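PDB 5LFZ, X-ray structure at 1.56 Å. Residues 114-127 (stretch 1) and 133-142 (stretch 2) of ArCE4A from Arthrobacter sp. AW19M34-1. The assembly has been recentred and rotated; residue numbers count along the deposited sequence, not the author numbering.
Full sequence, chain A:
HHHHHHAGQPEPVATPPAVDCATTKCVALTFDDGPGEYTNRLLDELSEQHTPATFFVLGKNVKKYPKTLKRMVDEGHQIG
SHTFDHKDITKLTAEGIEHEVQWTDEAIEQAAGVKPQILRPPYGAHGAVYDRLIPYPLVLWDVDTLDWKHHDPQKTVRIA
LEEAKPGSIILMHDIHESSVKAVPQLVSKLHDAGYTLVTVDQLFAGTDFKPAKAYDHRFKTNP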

# COMPACT_ATOMS: atom_id res chain seq x y z
N VAL A 114 -7.53 11.39 -9.05
CA VAL A 114 -7.81 11.31 -7.63
C VAL A 114 -6.64 11.83 -6.82
O VAL A 114 -5.52 11.95 -7.32
CB VAL A 114 -8.14 9.86 -7.17
CG1 VAL A 114 -9.28 9.29 -8.00
CG2 VAL A 114 -6.90 8.98 -7.27
N LYS A 115 -6.90 12.13 -5.55
CA LYS A 115 -5.86 12.48 -4.60
C LYS A 115 -5.73 11.35 -3.60
O LYS A 115 -6.74 10.82 -3.13
CB LYS A 115 -6.22 13.80 -3.90
CG LYS A 115 -5.10 14.41 -3.08
CD LYS A 115 -5.58 15.65 -2.33
CE LYS A 115 -6.10 16.72 -3.29
NZ LYS A 115 -5.03 17.68 -3.69
N PRO A 116 -4.49 10.94 -3.28
CA PRO A 116 -4.35 9.91 -2.25
C PRO A 116 -4.83 10.44 -0.91
O PRO A 116 -4.86 11.66 -0.71
CB PRO A 116 -2.84 9.63 -2.23
CG PRO A 116 -2.24 10.93 -2.67
CD PRO A 116 -3.18 11.45 -3.72
N GLN A 117 -5.22 9.55 -0.01
CA GLN A 117 -5.71 9.98 1.29
C GLN A 117 -4.83 9.43 2.40
O GLN A 117 -5.10 9.65 3.58
CB GLN A 117 -7.16 9.53 1.48
CG GLN A 117 -8.10 10.03 0.39
CD GLN A 117 -9.45 9.34 0.43
OE1 GLN A 117 -9.60 8.28 1.03
NE2 GLN A 117 -10.44 9.95 -0.22
N ILE A 118 -3.78 8.72 2.01
CA ILE A 118 -2.85 8.09 2.93
C ILE A 118 -1.44 8.13 2.35
O ILE A 118 -1.28 8.20 1.13
CB ILE A 118 -3.23 6.62 3.23
CG1 ILE A 118 -3.35 5.84 1.91
CG2 ILE A 118 -4.55 6.55 3.99
CD1 ILE A 118 -3.81 4.39 2.09
N LEU A 119 -0.43 8.09 3.21
CA LEU A 119 0.96 8.08 2.77
C LEU A 119 1.74 7.07 3.60
O LEU A 119 1.53 6.96 4.81
CB LEU A 119 1.59 9.48 2.89
CG LEU A 119 3.05 9.66 2.44
CD1 LEU A 119 3.26 11.06 1.86
CD2 LEU A 119 4.05 9.40 3.57
N ARG A 120 2.63 6.33 2.95
CA ARG A 120 3.53 5.42 3.65
C ARG A 120 4.95 5.93 3.47
O ARG A 120 5.40 6.14 2.35
CB ARG A 120 3.39 4.00 3.11
CG ARG A 120 4.42 3.04 3.69
CD ARG A 120 4.12 1.62 3.28
NE ARG A 120 3.03 1.02 4.05
CZ ARG A 120 2.39 -0.08 3.67
NH1 ARG A 120 2.73 -0.67 2.53
NH2 ARG A 120 1.42 -0.60 4.41
N PRO A 121 5.64 6.20 4.58
CA PRO A 121 6.99 6.75 4.45
C PRO A 121 7.98 5.66 4.03
O PRO A 121 7.93 4.57 4.58
CB PRO A 121 7.30 7.27 5.85
CG PRO A 121 6.50 6.38 6.75
CD PRO A 121 5.23 6.05 5.99
N PRO A 122 8.85 5.97 3.06
CA PRO A 122 9.90 5.03 2.64
C PRO A 122 10.70 4.47 3.82
O PRO A 122 11.05 5.22 4.73
CB PRO A 122 10.78 5.88 1.73
CG PRO A 122 9.83 6.85 1.12
CD PRO A 122 8.84 7.18 2.22
N TYR A 123 10.93 3.16 3.80
CA TYR A 123 11.71 2.46 4.83
C TYR A 123 11.03 2.51 6.19
O TYR A 123 11.62 2.10 7.19
CB TYR A 123 13.13 3.04 4.92
CG TYR A 123 13.77 3.23 3.56
CD1 TYR A 123 14.24 2.15 2.83
CD2 TYR A 123 13.90 4.50 3.00
CE1 TYR A 123 14.81 2.32 1.58
CE2 TYR A 123 14.47 4.68 1.76
CZ TYR A 123 14.92 3.59 1.05
OH TYR A 123 15.49 3.77 -0.19
N GLY A 124 9.80 3.00 6.23
CA GLY A 124 9.07 3.15 7.48
C GLY A 124 9.59 4.28 8.35
O GLY A 124 9.18 4.43 9.50
N ALA A 125 10.49 5.09 7.79
CA ALA A 125 11.18 6.11 8.56
C ALA A 125 10.33 7.37 8.67
O ALA A 125 9.92 7.93 7.67
CB ALA A 125 12.52 6.43 7.92
N HIS A 126 10.08 7.79 9.91
CA HIS A 126 9.28 8.99 10.16
C HIS A 126 9.57 9.51 11.57
O HIS A 126 10.34 8.92 12.32
CB HIS A 126 7.79 8.68 9.99
CG HIS A 126 7.23 7.83 11.08
ND1 HIS A 126 6.44 8.34 12.09
CD2 HIS A 126 7.35 6.50 11.33
CE1 HIS A 126 6.10 7.36 12.92
NE2 HIS A 126 6.64 6.24 12.48
N GLY A 127 8.94 10.63 11.92
CA GLY A 127 9.13 11.23 13.22
C GLY A 127 8.17 12.40 13.37
O GLY A 127 7.87 13.06 12.38
N LEU A 133 4.09 17.62 8.76
CA LEU A 133 4.08 18.25 7.44
C LEU A 133 3.32 17.42 6.41
O LEU A 133 3.14 17.85 5.26
CB LEU A 133 5.51 18.48 6.95
CG LEU A 133 6.38 19.37 7.83
CD1 LEU A 133 7.77 19.53 7.22
CD2 LEU A 133 5.71 20.73 8.02
N ILE A 134 2.88 16.24 6.80
CA ILE A 134 2.22 15.33 5.87
C ILE A 134 0.71 15.38 6.07
O ILE A 134 0.21 15.11 7.16
CB ILE A 134 2.74 13.90 6.04
CG1 ILE A 134 4.22 13.85 5.64
CG2 ILE A 134 1.93 12.91 5.21
CD1 ILE A 134 4.96 12.69 6.22
N PRO A 135 -0.03 15.74 5.01
CA PRO A 135 -1.46 16.04 5.09
C PRO A 135 -2.35 14.80 5.12
O PRO A 135 -3.56 14.91 4.99
CB PRO A 135 -1.71 16.85 3.81
CG PRO A 135 -0.75 16.27 2.83
CD PRO A 135 0.48 15.86 3.63
N TYR A 136 -1.73 13.63 5.29
CA TYR A 136 -2.43 12.34 5.28
C TYR A 136 -2.02 11.51 6.49
O TYR A 136 -0.93 11.71 7.03
CB TYR A 136 -2.13 11.56 3.99
CG TYR A 136 -2.23 12.38 2.72
CD1 TYR A 136 -3.42 12.99 2.36
CD2 TYR A 136 -1.13 12.55 1.88
CE1 TYR A 136 -3.52 13.75 1.21
CE2 TYR A 136 -1.22 13.31 0.72
CZ TYR A 136 -2.42 13.90 0.39
OH TYR A 136 -2.56 14.67 -0.75
N PRO A 137 -2.87 10.56 6.91
CA PRO A 137 -2.39 9.59 7.89
C PRO A 137 -1.17 8.85 7.35
O PRO A 137 -1.11 8.57 6.15
CB PRO A 137 -3.58 8.64 8.06
CG PRO A 137 -4.78 9.43 7.62
CD PRO A 137 -4.27 10.32 6.52
N LEU A 138 -0.21 8.56 8.21
CA LEU A 138 0.93 7.74 7.83
C LEU A 138 0.59 6.27 8.08
O LEU A 138 0.27 5.88 9.20
CB LEU A 138 2.19 8.15 8.59
CG LEU A 138 2.86 9.47 8.19
CD1 LEU A 138 2.10 10.68 8.74
CD2 LEU A 138 4.30 9.50 8.66
N VAL A 139 0.66 5.46 7.03
CA VAL A 139 0.29 4.07 7.16
C VAL A 139 1.51 3.16 7.06
O VAL A 139 2.14 3.07 6.01
CB VAL A 139 -0.75 3.66 6.10
CG1 VAL A 139 -1.13 2.19 6.25
CG2 VAL A 139 -1.98 4.57 6.20
N LEU A 140 1.85 2.52 8.17
CA LEU A 140 2.94 1.56 8.18
C LEU A 140 2.37 0.16 8.00
O LEU A 140 1.53 -0.04 7.12
CB LEU A 140 3.75 1.66 9.48
CG LEU A 140 4.65 2.89 9.65
CD1 LEU A 140 5.47 3.16 8.40
CD2 LEU A 140 3.85 4.12 10.02
N TRP A 141 2.81 -0.79 8.82
CA TRP A 141 2.44 -2.19 8.66
C TRP A 141 2.77 -2.99 9.92
O TRP A 141 3.61 -2.57 10.72
CB TRP A 141 3.16 -2.81 7.46
CG TRP A 141 4.66 -2.76 7.61
CD1 TRP A 141 5.46 -3.71 8.20
CD2 TRP A 141 5.53 -1.72 7.18
NE1 TRP A 141 6.78 -3.31 8.16
CE2 TRP A 141 6.85 -2.09 7.54
CE3 TRP A 141 5.33 -0.50 6.51
CZ2 TRP A 141 7.95 -1.29 7.25
CZ3 TRP A 141 6.43 0.29 6.23
CH2 TRP A 141 7.72 -0.10 6.60
N ASP A 142 2.15 -4.15 10.09
CA ASP A 142 2.52 -5.00 11.20
C ASP A 142 3.09 -6.33 10.70
O ASP A 142 3.70 -7.07 11.47
CB ASP A 142 1.34 -5.23 12.15
CG ASP A 142 0.22 -6.01 11.51
OD1 ASP A 142 -0.01 -5.85 10.30
OD2 ASP A 142 -0.46 -6.78 12.23

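Two chain segments can be joined with very little regular sheet if a short backbone pairing is flanked by side chains that extend it in both directions. Residues 114-127 and 133-142 of ArCE4A illustrate the principle, burying 818 Å² between them around a single beta bridge.

Along stretch 1, the contact opens at Lys-115, an exposed residue whose aliphatic CG lies 3.5 Å from Tyr-136 OH. Pro-116 follows with a closer approach, its carbonyl O 3.1 Å from Tyr-136 CE1, so that the backbone of Pro-116 lies over one face of the tyrosine ring. A broad aromatic side chain suits this position: its CA-to-CB bond points toward stretch 1, the ring covers several consecutive residues, and its hydroxyl is hydrogen-bonded elsewhere in the structure. The CA-to-CB bond of Gln-117 points away, and the residue contributes through its backbone, with Gln-117 O 3.1 Å from Pro-137 CD. Ile-118 also points away overall, yet its branched CB still packs 3.8 Å from Val-139 CG2.

Leu-119 is the centre of the pairing. Leu-119 N donates to Pro-137 O (3.1 Å), and Leu-119 O accepts from Val-139 N (2.8 Å); both bonds are nearly straight, with angles at hydrogen of 164° and 162°. They flank Leu-138, whose CA makes a CA-H...O contact of 3.2 Å with Leu-119 O. Proline, lacking an amide hydrogen, can serve at position 137 because the bridge asks only for its carbonyl. The Leu-119 side chain leaves sideways, placing CB at the edge of the Tyr-136 ring and CD1 4.1 Å from Ile-134 CG2.

At Arg-120 a side chain takes over from the backbone. Its extended first two torsions (t, t) and m chi3 bring the guanidinium to two carbonyls near its plane: Arg-120 NE donates to Val-139 O at 3.0 Å and Arg-120 NH2 to Leu-140 O at 2.8 Å. Arginine suits this buried site because its several N-H groups can satisfy both acceptors, while Trp-141 CE3 lies over one guanidinium face, 3.7 Å from Arg-120 NE.

Beyond it the contact becomes apolar. Pro-121 CG packs 3.8 Å from Leu-140 CD1. A turn, with Gly-124 N bonded to Pro-121 O at 2.9 Å, then brings Gly-124 CA within 3.6 Å of Trp-141 CH2. Glycine fits doubly here: its phi is positive, and a CB on Gly-124 would lie 2.9 Å from Trp-141 CH2, a clash. Finally, the CA-to-CB bond of His-126 points toward stretch 2, and His-126 CB lies 3.8 Å from Leu-138 CD2, closing the contact.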